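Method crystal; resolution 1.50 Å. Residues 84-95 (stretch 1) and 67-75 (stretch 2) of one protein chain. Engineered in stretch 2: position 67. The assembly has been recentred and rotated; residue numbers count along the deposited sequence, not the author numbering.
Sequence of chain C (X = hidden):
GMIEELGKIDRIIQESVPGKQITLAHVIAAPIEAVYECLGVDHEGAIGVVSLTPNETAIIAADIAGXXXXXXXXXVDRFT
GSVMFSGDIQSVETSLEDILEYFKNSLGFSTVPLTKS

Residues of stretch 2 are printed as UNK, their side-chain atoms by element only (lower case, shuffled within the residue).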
# COMPACT_ATOMS: atom_id res chain seq x y z
N MET C 84 -19.96 -4.55 3.94
CA MET C 84 -20.68 -4.92 5.17
C MET C 84 -22.16 -4.60 4.99
O MET C 84 -22.51 -3.59 4.35
CB MET C 84 -20.08 -4.23 6.40
CG MET C 84 -18.69 -4.80 6.75
SD MET C 84 -18.02 -4.26 8.35
CE MET C 84 -16.26 -4.44 8.08
N PHE C 85 -23.01 -5.44 5.54
CA PHE C 85 -24.47 -5.25 5.44
C PHE C 85 -25.11 -5.82 6.69
O PHE C 85 -24.47 -6.55 7.45
CB PHE C 85 -25.00 -5.85 4.13
CG PHE C 85 -24.62 -7.28 3.85
CD1 PHE C 85 -25.36 -8.32 4.35
CD2 PHE C 85 -23.54 -7.57 3.00
CE1 PHE C 85 -25.01 -9.63 4.09
CE2 PHE C 85 -23.21 -8.89 2.73
CZ PHE C 85 -23.95 -9.91 3.27
N SER C 86 -26.37 -5.47 6.89
CA SER C 86 -27.10 -5.87 8.11
C SER C 86 -28.46 -6.44 7.73
O SER C 86 -28.96 -6.14 6.67
CB SER C 86 -27.24 -4.67 9.03
OG SER C 86 -28.02 -3.71 8.36
N GLY C 87 -29.03 -7.22 8.63
CA GLY C 87 -30.39 -7.75 8.47
C GLY C 87 -30.61 -8.85 9.46
O GLY C 87 -29.74 -9.10 10.29
N ASP C 88 -31.76 -9.51 9.39
CA ASP C 88 -31.97 -10.69 10.26
C ASP C 88 -30.95 -11.77 9.88
O ASP C 88 -30.43 -11.77 8.72
CB ASP C 88 -33.40 -11.19 10.15
CG ASP C 88 -33.67 -11.71 8.77
OD1 ASP C 88 -34.03 -10.91 7.90
OD2 ASP C 88 -33.47 -12.92 8.55
N ILE C 89 -30.61 -12.67 10.81
CA ILE C 89 -29.52 -13.65 10.60
C ILE C 89 -29.78 -14.44 9.31
O ILE C 89 -28.83 -14.63 8.55
CB ILE C 89 -29.34 -14.56 11.82
CG1 ILE C 89 -29.00 -13.75 13.08
CG2 ILE C 89 -28.27 -15.61 11.55
CD1 ILE C 89 -29.30 -14.48 14.37
N GLN C 90 -30.99 -14.92 9.07
CA GLN C 90 -31.24 -15.79 7.90
C GLN C 90 -31.04 -14.98 6.62
O GLN C 90 -30.44 -15.52 5.67
CB GLN C 90 -32.60 -16.48 8.00
CG GLN C 90 -32.64 -17.54 9.10
CD GLN C 90 -31.51 -18.54 9.03
OE1 GLN C 90 -30.88 -18.87 10.04
NE2 GLN C 90 -31.22 -19.03 7.84
N SER C 91 -31.43 -13.71 6.58
CA SER C 91 -31.25 -12.86 5.38
C SER C 91 -29.75 -12.63 5.13
O SER C 91 -29.29 -12.74 3.98
CB SER C 91 -31.96 -11.53 5.48
OG SER C 91 -33.37 -11.73 5.59
N VAL C 92 -29.02 -12.35 6.19
CA VAL C 92 -27.56 -12.07 6.07
C VAL C 92 -26.86 -13.35 5.59
O VAL C 92 -26.02 -13.27 4.67
CB VAL C 92 -26.97 -11.56 7.39
CG1 VAL C 92 -25.46 -11.57 7.34
CG2 VAL C 92 -27.50 -10.17 7.68
N GLU C 93 -27.19 -14.50 6.15
CA GLU C 93 -26.58 -15.76 5.66
C GLU C 93 -26.93 -16.01 4.19
O GLU C 93 -26.05 -16.47 3.41
CB GLU C 93 -27.00 -16.94 6.53
CG GLU C 93 -26.47 -16.86 7.92
CD GLU C 93 -26.71 -18.08 8.78
OE1 GLU C 93 -26.17 -18.10 9.89
OE2 GLU C 93 -27.42 -18.99 8.33
N THR C 94 -28.20 -15.81 3.78
CA THR C 94 -28.63 -16.02 2.38
C THR C 94 -27.77 -15.16 1.46
O THR C 94 -27.27 -15.65 0.45
CB THR C 94 -30.12 -15.72 2.18
OG1 THR C 94 -30.80 -16.72 2.95
CG2 THR C 94 -30.54 -15.75 0.73
N SER C 95 -27.58 -13.88 1.82
CA SER C 95 -26.79 -12.95 0.99
C SER C 95 -25.33 -13.42 0.91
O SER C 95 -24.75 -13.37 -0.17
CB SER C 95 -26.89 -11.54 1.51
OG SER C 95 -28.21 -11.02 1.31
N UNK C 67 -29.70 -8.05 -3.81
CA UNK C 67 -30.68 -8.74 -4.69
C UNK C 67 -31.13 -10.05 -4.03
O UNK C 67 -32.24 -10.52 -4.37
c UNK C 67 -30.12 -8.99 -6.06
N UNK C 68 -30.30 -10.66 -3.17
CA UNK C 68 -30.48 -12.04 -2.65
C UNK C 68 -31.52 -12.10 -1.52
O UNK C 68 -32.17 -13.17 -1.35
c UNK C 68 -29.15 -12.57 -2.15
N UNK C 69 -31.62 -11.05 -0.72
CA UNK C 69 -32.36 -11.08 0.56
C UNK C 69 -32.62 -9.65 1.00
O UNK C 69 -32.00 -8.74 0.41
c UNK C 69 -31.54 -11.82 1.60
N UNK C 70 -33.48 -9.48 1.99
CA UNK C 70 -33.83 -8.16 2.56
C UNK C 70 -32.74 -7.74 3.54
O UNK C 70 -32.86 -7.95 4.75
c UNK C 70 -35.19 -8.20 3.25
c UNK C 70 -35.59 -6.85 3.80
o UNK C 70 -35.01 -5.82 3.44
n UNK C 70 -36.56 -6.85 4.70
N UNK C 71 -31.70 -7.14 3.02
CA UNK C 71 -30.55 -6.66 3.83
C UNK C 71 -30.43 -5.16 3.56
O UNK C 71 -30.98 -4.64 2.55
c UNK C 71 -29.37 -8.90 4.07
c UNK C 71 -27.88 -6.36 1.72
c UNK C 71 -29.26 -7.46 3.55
c UNK C 71 -28.85 -7.44 2.07
N UNK C 72 -29.75 -4.47 4.46
CA UNK C 72 -29.38 -3.04 4.32
C UNK C 72 -27.86 -3.01 4.15
O UNK C 72 -27.17 -3.49 5.05
c UNK C 72 -29.82 -2.27 5.56
o UNK C 72 -32.02 -2.01 4.75
o UNK C 72 -31.78 -2.35 6.89
c UNK C 72 -31.33 -2.21 5.74
N UNK C 73 -27.39 -2.43 3.06
CA UNK C 73 -25.94 -2.26 2.82
C UNK C 73 -25.43 -1.20 3.79
O UNK C 73 -25.99 -0.07 3.82
c UNK C 73 -25.64 -1.91 1.35
c UNK C 73 -24.16 -1.59 1.21
c UNK C 73 -26.08 -3.01 0.39
c UNK C 73 -25.19 -4.23 0.38
N UNK C 74 -24.39 -1.52 4.54
CA UNK C 74 -23.74 -0.58 5.50
C UNK C 74 -22.71 0.23 4.70
O UNK C 74 -22.75 1.47 4.73
c UNK C 74 -23.06 -1.31 6.65
s UNK C 74 -24.13 -2.43 7.58
N UNK C 75 -21.82 -0.44 3.97
CA UNK C 75 -20.91 0.26 3.05
C UNK C 75 -20.42 -0.72 1.99
O UNK C 75 -20.45 -1.94 2.17
c UNK C 75 -18.84 -0.08 4.46
c UNK C 75 -17.91 -0.76 3.71
c UNK C 75 -17.16 -1.96 5.63
c UNK C 75 -18.06 -1.26 6.41
c UNK C 75 -17.09 -1.72 4.29
c UNK C 75 -19.76 0.92 3.82
c UNK C 75 -18.90 -0.32 5.83
O HOH W 1 -34.76 -11.71 3.03
O HOH W 2 -33.52 -8.57 7.22
O HOH W 3 -30.83 -4.09 8.67

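Position 67 lies in the last part of a helix. Its side chain is a single carbon, and it makes no contact with stretch 1. One carbon and nothing more means alanine: Ala67, an engineered residue that replaces the natural lysine.

Position 68 is still helical and again has one side-chain carbon. That CB points toward stretch 1 and lies 3.9 Å from Ser95 OG. The backbone O of position 68 is 3.7 Å from Thr94 CG2. The residue is Ala68.

Position 69 is the first residue to leave helical geometry. It too carries one carbon. The CB packs close against the helix of stretch 1, 3.4 Å from Ser91 O and 3.4 Å from Ser95 OG. This is Ala69.

Position 70 has two side-chain carbons, the second carrying one oxygen and one nitrogen. The side chain comes no nearer than 4.6 Å, from CB to Ser91 OG. The backbone O is 3.8 Å from Ser91 CB. A short amide means Asn70. Its backbone reaches across through water. Water 1 accepts from Asn70 N (2.8 Å) and donates to Ser91 OG (2.9 Å). Water 2 donates to Asn70 O (2.6 Å) and to Asp88 OD1 (2.5 Å).

Position 71 has four carbons, forked at the first, with one arm two carbons long. The one-carbon arm lies 3.7 Å from Ser95 OG and 4.3 Å from Val92 CG2. The end of the longer arm lies 3.8 Å from Phe85 CB. This is the isoleucine pattern: Ile71. CG2 turns to the helix and CD1 to the strand.

Position 72 has two carbons, the second carrying two oxygens. Its CB is 3.6 Å from Ser86 OG. The backbone bonds run both ways: N to Ser86 O (2.9 Å) and Ser86 N to O (2.8 Å). A short carboxylate gives Asp72. Water 3 links its OD2 (2.7 Å) to Ser86 OG (2.9 Å).

Position 73 has four carbons in the same forked pattern as position 71. It pairs with Phe85 without backbone hydrogen bonds, and the end of its longer arm is 4.1 Å from Phe85 CB. It is Ile73.

Position 74 has one carbon and then a sulfur. The sulfur lies 3.6 Å from Phe85 CA. The backbone N donates to Met84 O (2.8 Å). This is Cys74.

Position 75 has one carbon and then a ring of six carbons, with no oxygen on it. The ring atom farthest from CB lies 3.4 Å from Met84 CG, and Met84 N lies over one face of the ring. This is Phe75. Phe75 N also donates to Met84 O (3.2 Å), and Met84 N donates to Phe75 O (3.2 Å).

The contact has two parts. Antiparallel strand pairing joins Met84 to Ser86 with Asp72 to Phe75. A bulge shifts the register by one, so Met84 O receives both Cys74 N and Phe75 N. Beyond the strands, Ala68, Ala69 and Ile71 pack on the helix of stretch 1. Asp88 caps that helix by accepting from Ser91 N at OD2 (2.9 Å). Waters 1 and 2 tie this capped end to Asn70.

Stretch 2 (67-75) AAANIDICF
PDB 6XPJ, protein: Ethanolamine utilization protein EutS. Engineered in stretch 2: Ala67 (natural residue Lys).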